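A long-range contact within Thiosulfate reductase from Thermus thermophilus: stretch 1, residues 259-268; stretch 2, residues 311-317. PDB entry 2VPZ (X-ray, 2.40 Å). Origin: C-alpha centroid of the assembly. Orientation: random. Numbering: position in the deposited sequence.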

# COMPACT_ATOMS: atom_id res chain seq x y z
N ALA A 259 29.52 21.53 20.24
CA ALA A 259 30.61 20.60 19.87
C ALA A 259 30.43 20.04 18.44
O ALA A 259 31.41 19.77 17.73
N LEU A 260 29.16 19.84 18.06
CA LEU A 260 28.75 19.34 16.74
C LEU A 260 28.95 20.53 15.73
O LEU A 260 29.44 20.34 14.61
N LEU A 261 28.61 21.75 16.13
CA LEU A 261 28.82 22.91 15.25
C LEU A 261 30.35 23.18 15.03
O LEU A 261 30.78 23.36 13.90
N LEU A 262 31.16 23.17 16.10
CA LEU A 262 32.63 23.36 15.97
C LEU A 262 33.31 22.30 15.05
O LEU A 262 34.20 22.63 14.26
N ALA A 263 32.89 21.04 15.17
CA ALA A 263 33.43 19.92 14.36
C ALA A 263 32.99 20.00 12.88
O ALA A 263 33.64 19.43 12.00
N TRP A 264 31.89 20.68 12.59
CA TRP A 264 31.45 20.88 11.22
C TRP A 264 32.28 22.05 10.65
O TRP A 264 32.67 22.04 9.48
N ILE A 265 32.54 23.06 11.48
CA ILE A 265 33.35 24.24 11.10
C ILE A 265 34.74 23.66 10.71
O ILE A 265 35.30 23.99 9.67
N HIS A 266 35.26 22.78 11.56
CA HIS A 266 36.53 22.09 11.31
C HIS A 266 36.52 21.30 9.97
O HIS A 266 37.49 21.39 9.21
N VAL A 267 35.47 20.53 9.67
CA VAL A 267 35.45 19.77 8.41
C VAL A 267 35.41 20.64 7.13
O VAL A 267 36.07 20.33 6.16
N LEU A 268 34.67 21.75 7.14
CA LEU A 268 34.60 22.67 5.98
C LEU A 268 35.91 23.48 5.79
O LEU A 268 36.27 23.85 4.66
N VAL A 311 28.87 10.00 10.48
CA VAL A 311 27.68 10.84 10.34
C VAL A 311 28.10 12.33 10.44
O VAL A 311 27.70 13.12 9.58
N ILE A 312 28.90 12.74 11.43
CA ILE A 312 29.31 14.17 11.52
C ILE A 312 30.01 14.70 10.23
O ILE A 312 29.74 15.82 9.78
N ARG A 313 30.88 13.87 9.67
CA ARG A 313 31.60 14.11 8.41
C ARG A 313 30.67 14.19 7.18
O ARG A 313 30.73 15.16 6.40
N GLU A 314 29.87 13.14 6.99
CA GLU A 314 28.90 13.04 5.89
C GLU A 314 27.96 14.26 5.87
O GLU A 314 27.73 14.85 4.80
N VAL A 315 27.41 14.66 7.01
CA VAL A 315 26.54 15.83 7.02
C VAL A 315 27.26 17.12 6.55
O VAL A 315 26.69 17.86 5.77
N ALA A 316 28.50 17.38 6.97
CA ALA A 316 29.19 18.59 6.49
C ALA A 316 29.53 18.53 4.98
O ALA A 316 29.50 19.57 4.30
N ARG A 317 29.85 17.35 4.46
CA ARG A 317 30.18 17.16 3.03
C ARG A 317 28.98 17.42 2.14
O ARG A 317 29.07 18.14 1.15

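The centre of the contact is Ala 316, whose CA-to-CB bond points toward the first helix and whose CA lies 5.7 Å from the CA of Trp 264, the nearest backbone pairing between the stretches. Three side chains of the first helix gather round its methyl group: Trp 264 CD1 lies 3.8 Å from Ala 316 CB, Val 267 CG1 lies 4.0 Å from it, and Leu 268 CD2 lies 4.1 Å from it. Val 267, a t rotamer, points toward the second helix. Leu 268 (m, t) starts sideways, but its end comes nearer, and Leu 268 CD2 also rests 3.4 Å from the backbone atom Ala 316 O, a van der Waals contact between a methyl group and the carbonyl oxygen. Around this centre the two helices cross at -59°, their axes 9.3 Å apart at closest approach, and together they bury 422 Å² of surface.

Trp 264 is the most heavily covered residue of the first helix. Its CA-to-CB bond runs sideways, yet chi1 in the m well (-82°) and chi2 of -16° carry the indole across to the second helix. There the ring meets Val 315, a t rotamer pointing toward the first helix, in a tight contact of 3.3 Å between Trp 264 CZ2 and Val 315 CG1. Its pyrrole side also packs on Ile 312, with Trp 264 CD1 3.5 Å from Ile 312 CG2.

Ile 312 (m, t) points sideways and extends the apolar surface toward the start of the first stretch. Ile 312 CG2 lies 4.1 Å from Ala 263 CB, a methyl group directed at the second helix, while Ile 312 CG1 lies 3.9 Å from Leu 260 CD2. Leu 260 has chi1 t and chi2 between wells at -107°; it too leaves its backbone sideways and brings its end nearer.

At the margin, the CA-to-CB bond of Arg 313 points away, but its aliphatic part still touches the first helix, Arg 313 CG lying 4.3 Å from Val 267 CG2; its NH2 is hydrogen-bonded elsewhere in the structure. The one hydrogen bond between the stretches joins side chain to backbone: Trp 264 NE1 donates to Ile 312 O at 2.8 Å. The carbonyl oxygen sits at the indole edge, near the ring plane, but the angle at the hydrogen is 121°, so the bond is short yet bent and therefore weak. Ile 312 O also accepts a weak helical bond from Ala 316 N at 3.4 Å.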

# COMPACT_ATOMS: atom_id res chain seq x y z
CB ALA A 259 30.73 19.43 20.89
CB LEU A 260 27.30 18.80 16.79
CG LEU A 260 26.57 18.01 15.68
CD1 LEU A 260 25.51 18.90 15.00
CD2 LEU A 260 27.56 17.44 14.65
CB LEU A 261 28.08 24.16 15.76
CG LEU A 261 26.54 24.09 15.58
CD1 LEU A 261 25.82 25.03 16.56
CD2 LEU A 261 26.17 24.41 14.12
CB LEU A 262 33.34 23.38 17.35
CG LEU A 262 33.00 24.52 18.31
CD1 LEU A 262 33.65 24.28 19.68
CD2 LEU A 262 33.45 25.87 17.73
CB ALA A 263 33.05 18.53 14.97
CB TRP A 264 29.95 21.18 11.10
CG TRP A 264 29.03 19.97 11.13
CD1 TRP A 264 29.38 18.65 10.94
CD2 TRP A 264 27.61 19.97 11.36
NE1 TRP A 264 28.26 17.85 11.05
CE2 TRP A 264 27.17 18.62 11.30
CE3 TRP A 264 26.67 20.98 11.62
CZ2 TRP A 264 25.81 18.26 11.49
CZ3 TRP A 264 25.32 20.63 11.80
CH2 TRP A 264 24.91 19.27 11.73
CB ILE A 265 33.49 25.31 12.30
CG1 ILE A 265 32.29 26.27 12.33
CG2 ILE A 265 34.82 26.08 12.15
CD1 ILE A 265 32.10 27.00 13.69
CB HIS A 266 36.89 21.09 12.46
CG HIS A 266 38.08 20.23 12.22
ND1 HIS A 266 39.18 20.25 13.04
CD2 HIS A 266 38.35 19.33 11.28
CE1 HIS A 266 40.09 19.41 12.61
NE2 HIS A 266 39.60 18.83 11.53
CB VAL A 267 34.30 18.67 8.36
CG1 VAL A 267 34.31 17.94 6.99
CG2 VAL A 267 34.49 17.64 9.50
CB LEU A 268 33.38 23.62 6.08
CG LEU A 268 31.97 23.07 6.37
CD1 LEU A 268 31.01 24.21 6.78
CD2 LEU A 268 31.43 22.29 5.15
CB VAL A 311 26.62 10.48 11.42
CG1 VAL A 311 25.42 11.46 11.36
CG2 VAL A 311 26.14 9.04 11.22
CB ILE A 312 30.20 14.45 12.78
CG1 ILE A 312 29.40 14.05 14.04
CG2 ILE A 312 30.69 15.93 12.76
CD1 ILE A 312 30.06 14.28 15.41
CB ARG A 313 32.62 13.02 8.15
CG ARG A 313 33.99 13.45 8.51
CD ARG A 313 35.09 12.55 8.05
NE ARG A 313 36.14 12.77 9.01
CZ ARG A 313 36.34 12.03 10.09
NH1 ARG A 313 35.58 10.97 10.31
NH2 ARG A 313 37.25 12.41 10.98
CB GLU A 314 28.07 11.75 6.01
CG GLU A 314 28.58 10.54 5.20
CD GLU A 314 27.94 9.19 5.60
OE1 GLU A 314 26.71 9.12 5.84
OE2 GLU A 314 28.70 8.18 5.64
CB VAL A 315 25.83 16.04 8.42
CG1 VAL A 315 25.02 17.37 8.44
CG2 VAL A 315 24.90 14.86 8.68
CB ALA A 316 30.48 18.87 7.29
CB ARG A 317 30.71 15.76 2.75
CG ARG A 317 32.15 15.57 3.15
CD ARG A 317 32.46 14.08 3.31
NE ARG A 317 33.78 13.78 3.85
CZ ARG A 317 34.23 12.56 4.13
NH1 ARG A 317 33.46 11.50 3.91
NH2 ARG A 317 35.45 12.40 4.62